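Local structure of putative Xylose isomerase (3QXB) at residues A[166-171]-A[204-209]; A[87-92]-A[121-126]; A[256-261]-A[307-312]; A[271-276]-A[281-286]. The protein probably acts as a metal-dependent sugar isomerase with a xylose isomerase-like TIM-barrel fold, and binds iron(III) and manganese(II) ions. All blocks are in the same frame, centred on the assembly; numbering follows the deposited sequence.

Interaction 1: A[166-171]-A[204-209]; sequences YAKRQG and TEIPVR
Glu205 and Ile206 carry one side of this contact and Lys168 and Ala167, near the end of helix 146-170, the other. Thr204 OG1, just ahead of them, hydrogen bonds forward to Ile206 O at 2.7 Å, across the bend of the loop. Glu205 comes next, and its side chain crosses that of Lys168 at about a right angle. The closest approach, OE1 to Lys168 CE at 3.3 Å, is made by carbon and not by the ammonium: bends at chi3 and chi4 (77° and 98°) bring CE up to the carboxylate and turn NZ aside, 4.5 Å from OE1. The opposite charges may attract at that distance, but no salt bridge forms. In the TIM barrel this is the N-terminal end of two adjacent parallel strands: helix 146-170 ends here and a short loop leads on to strand 174-177, while the loop 204-207 returns from helix 190-200 to enter strand 208-213. Ile206 follows and uses two branches. CG2 lies against the aliphatic base of Lys168, 3.6 Å from CB, while CG1, set between the backbone N and carbonyl carbon (chi1 55°), sends CD1 to Ala167 CB at 3.5 Å. With an alanine in place of Ile206 both branches go, and Ala167 and the lower part of Lys168 would probably lose their apolar cover. Pro207 and Arg209 then join Leu175 through backbone hydrogen bonds, which aligns the new strand with its neighbour. Between them Val208 packs on Trp160 and Met197, and Arg209 folds back, its guanidinium centred 3.7 Å over Pro207 CB.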
# COMPACT_ATOMS: atom_id res chain seq x y z
N TYR A 166 -22.11 15.80 -3.32
CA TYR A 166 -20.91 16.65 -3.31
C TYR A 166 -20.14 16.61 -4.64
O TYR A 166 -19.73 17.65 -5.14
CB TYR A 166 -20.02 16.29 -2.12
CG TYR A 166 -18.82 17.19 -1.99
CD1 TYR A 166 -18.97 18.52 -1.66
CD2 TYR A 166 -17.54 16.70 -2.17
CE1 TYR A 166 -17.89 19.34 -1.54
CE2 TYR A 166 -16.46 17.50 -2.03
CZ TYR A 166 -16.62 18.82 -1.71
OH TYR A 166 -15.51 19.66 -1.57
N ALA A 167 -19.95 15.43 -5.21
CA ALA A 167 -19.23 15.27 -6.45
C ALA A 167 -19.95 16.08 -7.53
O ALA A 167 -19.31 16.82 -8.26
CB ALA A 167 -19.12 13.79 -6.87
N LYS A 168 -21.28 15.96 -7.60
CA LYS A 168 -22.02 16.73 -8.61
C LYS A 168 -21.77 18.23 -8.43
O LYS A 168 -21.53 18.92 -9.39
CB LYS A 168 -23.53 16.48 -8.57
CG LYS A 168 -24.20 17.16 -9.85
CD LYS A 168 -25.69 17.16 -9.82
CE LYS A 168 -26.26 18.23 -8.88
NZ LYS A 168 -26.69 19.53 -9.56
N ARG A 169 -21.81 18.73 -7.19
CA ARG A 169 -21.55 20.11 -6.96
C ARG A 169 -20.13 20.52 -7.40
O ARG A 169 -19.95 21.61 -7.91
CB ARG A 169 -21.72 20.41 -5.48
CG ARG A 169 -21.80 21.84 -5.14
CD ARG A 169 -22.19 21.94 -3.63
NE ARG A 169 -21.07 22.51 -2.92
CZ ARG A 169 -20.62 22.15 -1.72
NH1 ARG A 169 -21.16 21.16 -0.98
NH2 ARG A 169 -19.58 22.83 -1.29
N GLN A 170 -19.14 19.63 -7.22
CA GLN A 170 -17.77 19.90 -7.65
C GLN A 170 -17.53 19.68 -9.18
O GLN A 170 -16.44 19.89 -9.68
CB GLN A 170 -16.82 19.06 -6.81
CG GLN A 170 -16.92 19.37 -5.25
CD GLN A 170 -16.89 20.87 -4.94
OE1 GLN A 170 -17.72 21.42 -4.21
NE2 GLN A 170 -15.98 21.52 -5.53
N GLY A 171 -18.56 19.28 -9.91
CA GLY A 171 -18.47 19.17 -11.37
C GLY A 171 -18.18 17.78 -11.88
O GLY A 171 -18.09 17.62 -13.08
N THR A 204 -28.99 8.91 -6.30
CA THR A 204 -27.71 9.64 -6.34
C THR A 204 -27.80 10.76 -7.38
O THR A 204 -28.43 10.60 -8.43
CB THR A 204 -26.51 8.69 -6.59
OG1 THR A 204 -26.68 7.99 -7.83
CG2 THR A 204 -26.33 7.68 -5.46
N GLU A 205 -27.23 11.92 -7.06
CA GLU A 205 -27.36 13.10 -7.94
C GLU A 205 -26.55 12.95 -9.24
O GLU A 205 -26.89 13.52 -10.25
CB GLU A 205 -26.99 14.38 -7.18
CG GLU A 205 -28.03 14.68 -6.12
CD GLU A 205 -27.91 16.01 -5.44
OE1 GLU A 205 -27.24 16.92 -5.96
OE2 GLU A 205 -28.55 16.14 -4.36
N ILE A 206 -25.52 12.11 -9.19
CA ILE A 206 -24.84 11.61 -10.36
C ILE A 206 -24.79 10.07 -10.24
O ILE A 206 -24.90 9.51 -9.16
CB ILE A 206 -23.38 12.22 -10.52
CG1 ILE A 206 -22.57 11.99 -9.25
CG2 ILE A 206 -23.46 13.72 -10.90
CD1 ILE A 206 -21.01 12.17 -9.34
N PRO A 207 -24.62 9.38 -11.37
CA PRO A 207 -24.60 7.92 -11.27
C PRO A 207 -23.41 7.37 -10.50
O PRO A 207 -22.29 7.90 -10.58
CB PRO A 207 -24.52 7.50 -12.73
CG PRO A 207 -23.98 8.75 -13.46
CD PRO A 207 -24.61 9.86 -12.76
N VAL A 208 -23.66 6.31 -9.74
CA VAL A 208 -22.58 5.50 -9.13
C VAL A 208 -22.63 4.19 -9.89
O VAL A 208 -23.69 3.56 -10.02
CB VAL A 208 -22.81 5.32 -7.60
CG1 VAL A 208 -21.75 4.41 -6.94
CG2 VAL A 208 -22.87 6.69 -6.92
N ARG A 209 -21.50 3.79 -10.43
CA ARG A 209 -21.44 2.63 -11.30
C ARG A 209 -20.33 1.71 -10.82
O ARG A 209 -19.58 2.03 -9.91
CB ARG A 209 -21.20 3.09 -12.76
CG ARG A 209 -22.37 3.85 -13.40
CD ARG A 209 -23.55 2.92 -13.68
NE ARG A 209 -24.72 3.64 -14.16
CZ ARG A 209 -25.73 4.05 -13.40
NH1 ARG A 209 -25.74 3.87 -12.06
NH2 ARG A 209 -26.72 4.70 -13.96

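Interaction 2: A[87-92]-A[121-126]; sequences ESTFGG and DMTAAM
Thr89 and Thr123 meet tip to tip, their OG1 atoms only 2.6 Å apart, and this hydroxyl pair is the tight centre of the contact. Thr89 OG1 also hydrogen bonds to Thr131 OG1, and Thr123 OG1 to Ala119 O one helical turn back. A short buried chain of hydrogen-bonded oxygens runs from strand 130-133 through strand 85-90 to the helix backbone. The torsion of Thr89 (chi1 59°) sets OG1 between its backbone N and carbonyl carbon, aimed at the helix, and sets CG2 beside the backbone N, where it too faces the helix. That methyl is 3.6 Å from Thr123 OG1 and 3.8 Å from SE of the selenomethionine Met126, whose chain bends at its last torsion. Thr89 CG2 and Thr123 CG2 lie 4.2 Å apart. These elements belong to one beta-alpha-beta unit of the TIM barrel, strand 85-90, helix 106-125 and strand 130-133, with the helix lying on the outer surface of the sheet. A valine in place of Thr89 would keep the bulk but lose the hydroxyl, and would probably leave Thr123 OG1 and Thr131 OG1 without their shared partner. The packing soon slackens away from this pair. Selenomethionine Met122 comes no nearer than 4.8 Å to the strand segment and packs on Ala72 of helix 65-81 instead. Asp121, Ala124 and Ala125, all partly exposed, lie away from the strand; Asp121 and Ala125 border helix 65-81 and Ala124 meets Gln170. On the far side of the strand, Phe90 has its CB turned away from helix 106-125 and meets the metal ligand His244 edge-to-face.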
# COMPACT_ATOMS: atom_id res chain seq x y z
N GLU A 87 -9.56 9.86 -17.86
CA GLU A 87 -10.97 9.56 -17.67
C GLU A 87 -11.46 9.50 -16.23
O GLU A 87 -12.64 9.79 -15.93
CB GLU A 87 -11.30 8.23 -18.40
CG GLU A 87 -11.10 8.38 -19.89
CD GLU A 87 -11.58 7.17 -20.70
OE1 GLU A 87 -11.20 6.03 -20.36
OE2 GLU A 87 -12.33 7.39 -21.67
N SER A 88 -10.56 9.15 -15.32
CA SER A 88 -10.93 9.02 -13.93
C SER A 88 -9.69 8.95 -13.11
O SER A 88 -8.60 8.72 -13.62
CB SER A 88 -11.75 7.76 -13.67
OG SER A 88 -11.12 6.62 -14.23
N THR A 89 -9.87 9.18 -11.83
CA THR A 89 -8.88 8.96 -10.81
C THR A 89 -9.44 7.78 -10.06
O THR A 89 -10.63 7.47 -10.15
CB THR A 89 -8.69 10.16 -9.81
OG1 THR A 89 -9.92 10.45 -9.14
CG2 THR A 89 -8.13 11.41 -10.52
N PHE A 90 -8.56 7.08 -9.35
CA PHE A 90 -8.96 5.86 -8.67
C PHE A 90 -8.05 5.52 -7.52
O PHE A 90 -6.85 5.72 -7.62
CB PHE A 90 -8.98 4.69 -9.64
CG PHE A 90 -10.11 3.70 -9.36
CD1 PHE A 90 -11.35 3.91 -9.91
CD2 PHE A 90 -9.92 2.59 -8.54
CE1 PHE A 90 -12.41 3.08 -9.63
CE2 PHE A 90 -10.98 1.75 -8.27
CZ PHE A 90 -12.20 1.97 -8.82
N GLY A 91 -8.62 4.94 -6.47
CA GLY A 91 -7.86 4.40 -5.32
C GLY A 91 -6.81 3.39 -5.71
O GLY A 91 -6.98 2.60 -6.68
N GLY A 92 -5.72 3.42 -4.95
CA GLY A 92 -4.63 2.49 -5.10
C GLY A 92 -4.34 1.82 -3.76
O GLY A 92 -5.25 1.65 -2.92
N ASP A 121 -12.33 16.36 -4.27
CA ASP A 121 -11.68 17.71 -4.40
C ASP A 121 -10.48 17.69 -5.37
O ASP A 121 -10.37 18.49 -6.33
CB ASP A 121 -11.24 18.25 -3.06
CG ASP A 121 -12.39 18.62 -2.17
OD1 ASP A 121 -13.54 18.84 -2.63
OD2 ASP A 121 -12.16 18.66 -0.97
N MSE A 122 -9.59 16.75 -5.14
CA MSE A 122 -8.42 16.58 -6.05
C MSE A 122 -8.82 16.28 -7.50
O MSE A 122 -8.26 16.82 -8.51
CB MSE A 122 -7.56 15.42 -5.48
CG MSE A 122 -6.17 15.25 -6.13
SE MSE A 122 -5.34 13.68 -5.33
CE MSE A 122 -6.22 12.34 -6.27
N THR A 123 -9.81 15.42 -7.65
CA THR A 123 -10.27 15.07 -9.01
C THR A 123 -10.87 16.31 -9.72
O THR A 123 -10.61 16.53 -10.91
CB THR A 123 -11.26 13.91 -8.94
OG1 THR A 123 -10.63 12.78 -8.28
CG2 THR A 123 -11.75 13.52 -10.37
N ALA A 124 -11.68 17.11 -9.02
CA ALA A 124 -12.26 18.34 -9.60
C ALA A 124 -11.15 19.33 -9.95
O ALA A 124 -11.20 20.01 -10.95
CB ALA A 124 -13.23 19.02 -8.59
N ALA A 125 -10.13 19.41 -9.11
CA ALA A 125 -9.01 20.33 -9.37
C ALA A 125 -8.31 19.97 -10.66
O ALA A 125 -7.90 20.87 -11.44
CB ALA A 125 -8.02 20.31 -8.16
N MSE A 126 -8.22 18.66 -10.93
CA MSE A 126 -7.64 18.12 -12.18
C MSE A 126 -8.53 18.27 -13.40
O MSE A 126 -8.08 18.02 -14.51
CB MSE A 126 -7.30 16.62 -12.03
CG MSE A 126 -6.26 16.36 -11.01
SE MSE A 126 -5.91 14.53 -10.61
CE MSE A 126 -4.79 14.11 -12.12

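Interaction 3: A[256-261]-A[307-312]; sequences WSFTQP and KALKAA. With EDO (1,2-ethanediol), chain K.
Phe258 and Leu309 join two parts of the TIM barrel, the long loop after strand 240-245 and the last helix, 295-310. Just before Phe258 the same loop carries the metal ligands Asp253 and His255; here it makes a type I turn from Ser257 to Gln260. Phe258 starts against the helix: its CB is 4.2 Å from Ala308 CB, and its carbonyl O is 3.8 Å from the same methyl. With CG anti to the carbonyl carbon, chi1 (-63°) places the ring beside Leu309 and chi2 (-86°) turns one face to it. CG lies 4.0 Å from Leu309 CD2, and CD2 of the ring lies 3.8 Å from Leu309 CD1. Farther out, CE2 touches both leucine methyls, and CE1 and CZ at the tip meet Leu309 CD2. That methyl sits 3.7 Å from the ring centroid and only 4° off the normal, a CH-pi contact over the centre of the face. Leu269 of helix 266-275 packs on both residues. Polar bonds hold the loop to the preceding turns of the helix: Phe258 N to Ser305 OG, and Ser257 OG and Thr259 OG1 to the carboxylate of Asp301. On the loop's other flank sits a 1,2-ethanediol, probably from the crystallisation liquor. Its O2 faces Ser257 N in a nearly straight but doubtfully short 2.5 Å bond, and its C2 lies 3.7 Å from Trp256 CD1.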
# COMPACT_ATOMS: atom_id res chain seq x y z
N TRP A 256 -0.74 -9.55 -12.84
CA TRP A 256 0.36 -9.81 -13.73
C TRP A 256 0.18 -9.02 -14.99
O TRP A 256 -0.93 -8.62 -15.35
CB TRP A 256 0.52 -11.30 -14.07
CG TRP A 256 0.97 -12.17 -12.94
CD1 TRP A 256 1.74 -11.81 -11.86
CD2 TRP A 256 0.68 -13.56 -12.77
NE1 TRP A 256 1.90 -12.87 -11.02
CE2 TRP A 256 1.27 -13.96 -11.55
CE3 TRP A 256 -0.04 -14.49 -13.51
CZ2 TRP A 256 1.17 -15.28 -11.08
CZ3 TRP A 256 -0.13 -15.80 -13.05
CH2 TRP A 256 0.49 -16.19 -11.84
N SER A 257 1.29 -8.79 -15.67
CA SER A 257 1.23 -8.17 -16.99
C SER A 257 0.97 -9.23 -18.07
O SER A 257 1.01 -10.43 -17.81
CB SER A 257 2.52 -7.44 -17.24
OG SER A 257 3.43 -8.29 -17.88
N PHE A 258 0.71 -8.78 -19.30
CA PHE A 258 0.38 -9.66 -20.38
C PHE A 258 1.57 -10.29 -21.12
O PHE A 258 1.41 -10.97 -22.14
CB PHE A 258 -0.63 -8.98 -21.31
CG PHE A 258 -1.94 -8.68 -20.63
CD1 PHE A 258 -2.94 -9.63 -20.58
CD2 PHE A 258 -2.13 -7.47 -19.96
CE1 PHE A 258 -4.11 -9.37 -19.94
CE2 PHE A 258 -3.29 -7.21 -19.32
CZ PHE A 258 -4.28 -8.14 -19.29
N THR A 259 2.77 -10.12 -20.58
CA THR A 259 3.87 -11.02 -20.95
C THR A 259 3.86 -12.34 -20.13
O THR A 259 4.64 -13.26 -20.42
CB THR A 259 5.23 -10.33 -20.78
OG1 THR A 259 5.48 -10.14 -19.38
CG2 THR A 259 5.27 -8.97 -21.54
N GLN A 260 3.01 -12.42 -19.10
CA GLN A 260 2.92 -13.60 -18.24
C GLN A 260 1.82 -14.59 -18.67
O GLN A 260 0.78 -14.18 -19.20
CB GLN A 260 2.65 -13.16 -16.81
CG GLN A 260 3.74 -12.31 -16.20
CD GLN A 260 5.09 -12.95 -16.35
OE1 GLN A 260 5.91 -12.50 -17.14
NE2 GLN A 260 5.31 -14.04 -15.62
N PRO A 261 2.06 -15.90 -18.46
CA PRO A 261 1.01 -16.87 -18.72
C PRO A 261 -0.13 -16.76 -17.70
O PRO A 261 0.08 -16.35 -16.56
CB PRO A 261 1.72 -18.24 -18.63
CG PRO A 261 3.10 -17.99 -18.29
CD PRO A 261 3.34 -16.53 -18.10
N LYS A 307 1.88 -4.07 -26.22
CA LYS A 307 1.97 -4.68 -27.56
C LYS A 307 1.16 -5.97 -27.65
O LYS A 307 0.48 -6.18 -28.63
CB LYS A 307 3.41 -4.96 -27.99
CG LYS A 307 4.10 -3.81 -28.73
CD LYS A 307 5.49 -4.25 -29.28
CE LYS A 307 6.55 -3.15 -29.04
N ALA A 308 1.21 -6.80 -26.59
CA ALA A 308 0.47 -8.06 -26.55
C ALA A 308 -1.03 -7.79 -26.60
O ALA A 308 -1.75 -8.44 -27.35
CB ALA A 308 0.83 -8.87 -25.29
N LEU A 309 -1.49 -6.80 -25.83
CA LEU A 309 -2.91 -6.43 -25.81
C LEU A 309 -3.38 -5.90 -27.16
O LEU A 309 -4.44 -6.29 -27.69
CB LEU A 309 -3.19 -5.40 -24.71
CG LEU A 309 -3.24 -5.88 -23.26
CD1 LEU A 309 -3.16 -4.68 -22.29
CD2 LEU A 309 -4.48 -6.75 -23.00
N LYS A 310 -2.58 -5.02 -27.76
CA LYS A 310 -2.92 -4.49 -29.11
C LYS A 310 -2.93 -5.54 -30.22
O LYS A 310 -3.58 -5.33 -31.24
CB LYS A 310 -1.97 -3.35 -29.49
CG LYS A 310 -2.22 -2.05 -28.71
CD LYS A 310 -1.08 -1.09 -28.91
CE LYS A 310 -1.46 0.34 -28.56
NZ LYS A 310 -0.36 1.23 -29.02
N ALA A 311 -2.24 -6.66 -29.99
CA ALA A 311 -2.14 -7.76 -30.93
C ALA A 311 -3.40 -8.62 -31.04
O ALA A 311 -3.50 -9.44 -31.95
CB ALA A 311 -0.89 -8.66 -30.53
N ALA A 312 -4.35 -8.45 -30.13
CA ALA A 312 -5.60 -9.21 -30.17
C ALA A 312 -6.41 -8.90 -31.43
O ALA A 312 -6.32 -7.81 -31.99
CB ALA A 312 -6.41 -8.95 -28.93
C1 EDO K . 4.68 -8.23 -12.97
O1 EDO K . 4.99 -8.57 -11.64
C2 EDO K . 4.17 -9.53 -13.53
O2 EDO K . 3.51 -9.21 -14.71

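Interaction 4: A[271-276]-A[281-286]; sequences DFWDKY and QTFFAE. With FE (Fe (III) ion), chain E.
Trp273 and Phe283 bury the most surface here and form a T-shaped pair. The edge of the indole's six-membered ring points at one face of Phe283, with the planes at 90° and the centroids 5.0 Å apart. The meeting point is off-centre: Trp273 CE3 stands over the rim of the phenyl ring, 3.5 Å from Phe283 CE1 and 3.6 Å from CZ. Trp273 reaches it because CG is anti to the backbone N (chi1 -180°), which carries the indole from the flank of helix 266-275 toward the strand. The next atom along the same edge, CZ3, lies 3.3 Å from the backbone O of Gln281, so a carbonyl and a phenyl face share one edge of the indole. The amide of Gln281 turns elsewhere, its OE1 accepting from Thr279 N. Phe272 adds a third ring: its CD2 approaches the edge of Phe283, 4.0 Å from CZ, while Trp214 meets Phe272 edge-to-face. The helix and strand 283-285 complete the beta-alpha-beta unit that begins with strand 240-245. Phe283 also hydrogen bonds through its backbone to Lys21 and Gly23, where the last strand meets the first and closes the barrel. Three residues on, Glu286 OE1 binds iron(III) at 2.1 Å, beside Glu178, Asp213, His244 and two waters; the same four residues are also ligands of a manganese(II) site. No hydrogen bond is found between the two segments, so the contact probably rests on dispersion and ring fit, the slightly positive C-H edge of Trp273 being likely to favour the phenyl face and the Gln281 oxygen.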
# COMPACT_ATOMS: atom_id res chain seq x y z
N ASP A 271 -12.56 -10.89 -27.34
CA ASP A 271 -13.79 -11.66 -27.58
C ASP A 271 -14.94 -11.22 -26.66
O ASP A 271 -16.10 -11.22 -27.06
CB ASP A 271 -13.55 -13.17 -27.44
CG ASP A 271 -12.67 -13.75 -28.53
OD1 ASP A 271 -12.57 -13.16 -29.64
OD2 ASP A 271 -12.11 -14.84 -28.28
N PHE A 272 -14.62 -10.90 -25.42
CA PHE A 272 -15.60 -10.39 -24.48
C PHE A 272 -16.07 -9.03 -24.92
O PHE A 272 -17.28 -8.75 -24.96
CB PHE A 272 -14.99 -10.30 -23.09
CG PHE A 272 -15.92 -9.78 -22.05
CD1 PHE A 272 -16.67 -10.65 -21.29
CD2 PHE A 272 -15.99 -8.42 -21.80
CE1 PHE A 272 -17.53 -10.19 -20.30
CE2 PHE A 272 -16.86 -7.93 -20.79
CZ PHE A 272 -17.64 -8.83 -20.05
N TRP A 273 -15.11 -8.19 -25.30
CA TRP A 273 -15.41 -6.85 -25.79
C TRP A 273 -16.38 -6.89 -26.97
O TRP A 273 -17.32 -6.10 -27.04
CB TRP A 273 -14.12 -6.12 -26.21
CG TRP A 273 -14.36 -4.74 -26.70
CD1 TRP A 273 -14.65 -4.36 -27.99
CD2 TRP A 273 -14.32 -3.54 -25.92
NE1 TRP A 273 -14.83 -2.99 -28.04
CE2 TRP A 273 -14.62 -2.46 -26.78
CE3 TRP A 273 -14.10 -3.27 -24.57
CZ2 TRP A 273 -14.68 -1.15 -26.34
CZ3 TRP A 273 -14.14 -1.96 -24.14
CH2 TRP A 273 -14.44 -0.92 -25.01
N ASP A 274 -16.16 -7.81 -27.89
CA ASP A 274 -17.02 -7.93 -29.07
C ASP A 274 -18.36 -8.59 -28.74
O ASP A 274 -19.41 -8.23 -29.34
CB ASP A 274 -16.35 -8.75 -30.16
CG ASP A 274 -15.14 -8.04 -30.78
OD1 ASP A 274 -15.18 -6.81 -30.94
OD2 ASP A 274 -14.18 -8.75 -31.13
N LYS A 275 -18.33 -9.57 -27.84
CA LYS A 275 -19.54 -10.33 -27.48
C LYS A 275 -20.59 -9.38 -26.90
O LYS A 275 -21.77 -9.51 -27.18
CB LYS A 275 -19.21 -11.47 -26.50
CG LYS A 275 -20.40 -12.35 -26.12
CD LYS A 275 -20.04 -13.38 -25.03
CE LYS A 275 -21.31 -14.10 -24.52
NZ LYS A 275 -20.96 -15.16 -23.52
N TYR A 276 -20.14 -8.41 -26.11
CA TYR A 276 -21.05 -7.52 -25.40
C TYR A 276 -21.20 -6.14 -26.05
O TYR A 276 -21.80 -5.25 -25.46
CB TYR A 276 -20.63 -7.45 -23.92
CG TYR A 276 -20.92 -8.75 -23.21
CD1 TYR A 276 -22.24 -9.08 -22.84
CD2 TYR A 276 -19.92 -9.68 -22.96
CE1 TYR A 276 -22.53 -10.29 -22.22
CE2 TYR A 276 -20.21 -10.89 -22.34
CZ TYR A 276 -21.52 -11.18 -21.98
OH TYR A 276 -21.81 -12.35 -21.34
N GLN A 281 -16.49 1.64 -22.44
CA GLN A 281 -16.17 1.09 -21.11
C GLN A 281 -14.73 0.60 -21.03
O GLN A 281 -14.45 -0.59 -21.12
CB GLN A 281 -17.15 -0.01 -20.74
CG GLN A 281 -18.57 0.45 -20.78
CD GLN A 281 -19.23 0.20 -22.13
OE1 GLN A 281 -18.55 0.12 -23.16
NE2 GLN A 281 -20.54 0.08 -22.13
N THR A 282 -13.83 1.56 -20.81
CA THR A 282 -12.37 1.37 -20.96
C THR A 282 -11.84 0.16 -20.17
O THR A 282 -12.19 -0.06 -19.01
CB THR A 282 -11.62 2.66 -20.54
OG1 THR A 282 -12.29 3.78 -21.13
CG2 THR A 282 -10.12 2.65 -21.01
N PHE A 283 -11.03 -0.63 -20.85
CA PHE A 283 -10.29 -1.71 -20.23
C PHE A 283 -8.94 -1.08 -19.82
O PHE A 283 -8.00 -0.97 -20.65
CB PHE A 283 -10.02 -2.81 -21.25
CG PHE A 283 -11.15 -3.79 -21.49
CD1 PHE A 283 -12.46 -3.61 -21.05
CD2 PHE A 283 -10.88 -4.93 -22.24
CE1 PHE A 283 -13.46 -4.53 -21.35
CE2 PHE A 283 -11.86 -5.87 -22.53
CZ PHE A 283 -13.15 -5.69 -22.09
N PHE A 284 -8.85 -0.64 -18.56
CA PHE A 284 -7.62 -0.10 -18.01
C PHE A 284 -6.71 -1.22 -17.50
O PHE A 284 -7.08 -1.96 -16.58
CB PHE A 284 -7.91 0.83 -16.81
CG PHE A 284 -8.69 2.08 -17.15
CD1 PHE A 284 -8.09 3.15 -17.78
CD2 PHE A 284 -10.01 2.20 -16.79
CE1 PHE A 284 -8.82 4.32 -18.04
CE2 PHE A 284 -10.72 3.38 -17.03
CZ PHE A 284 -10.12 4.41 -17.64
N ALA A 285 -5.51 -1.31 -18.05
CA ALA A 285 -4.52 -2.25 -17.57
C ALA A 285 -4.09 -1.77 -16.21
O ALA A 285 -3.68 -0.62 -16.09
CB ALA A 285 -3.30 -2.30 -18.48
N GLU A 286 -4.19 -2.66 -15.24
CA GLU A 286 -3.80 -2.42 -13.86
C GLU A 286 -2.80 -3.49 -13.44
O GLU A 286 -3.17 -4.55 -12.90
CB GLU A 286 -4.99 -2.37 -12.90
CG GLU A 286 -4.57 -1.87 -11.53
CD GLU A 286 -5.63 -2.02 -10.45
OE1 GLU A 286 -6.48 -2.89 -10.53
OE2 GLU A 286 -5.57 -1.24 -9.48
FE FE E . -8.38 -3.20 -9.69
O HOH W 1 -7.28 -3.99 -7.80
O HOH W 2 -8.06 -1.32 -8.44

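In the fold
Interactions 1, 2 and 4 each set a helix or its end against a strand or strand entry of the same barrel sheet, whereas interaction 3 ties a long loop to the last helix. Interactions 2, 3 and 4 are buried; interaction 1 is half exposed, and its chemistry grades accordingly from isoleucine packing to loosely facing charges. Interaction 2 alone has a hydrogen bond between its segments, while 3 and 4 rely on aromatic faces and edges. Tyr166 OH and Asp121 OD1 probably hydrogen bond between interactions 1 and 2, as do Glu87 OE1 and Thr282 OG1 between 2 and 4. Interactions 1 and 3 lie on opposite sides of the chain's centre, about 35 Å between centres.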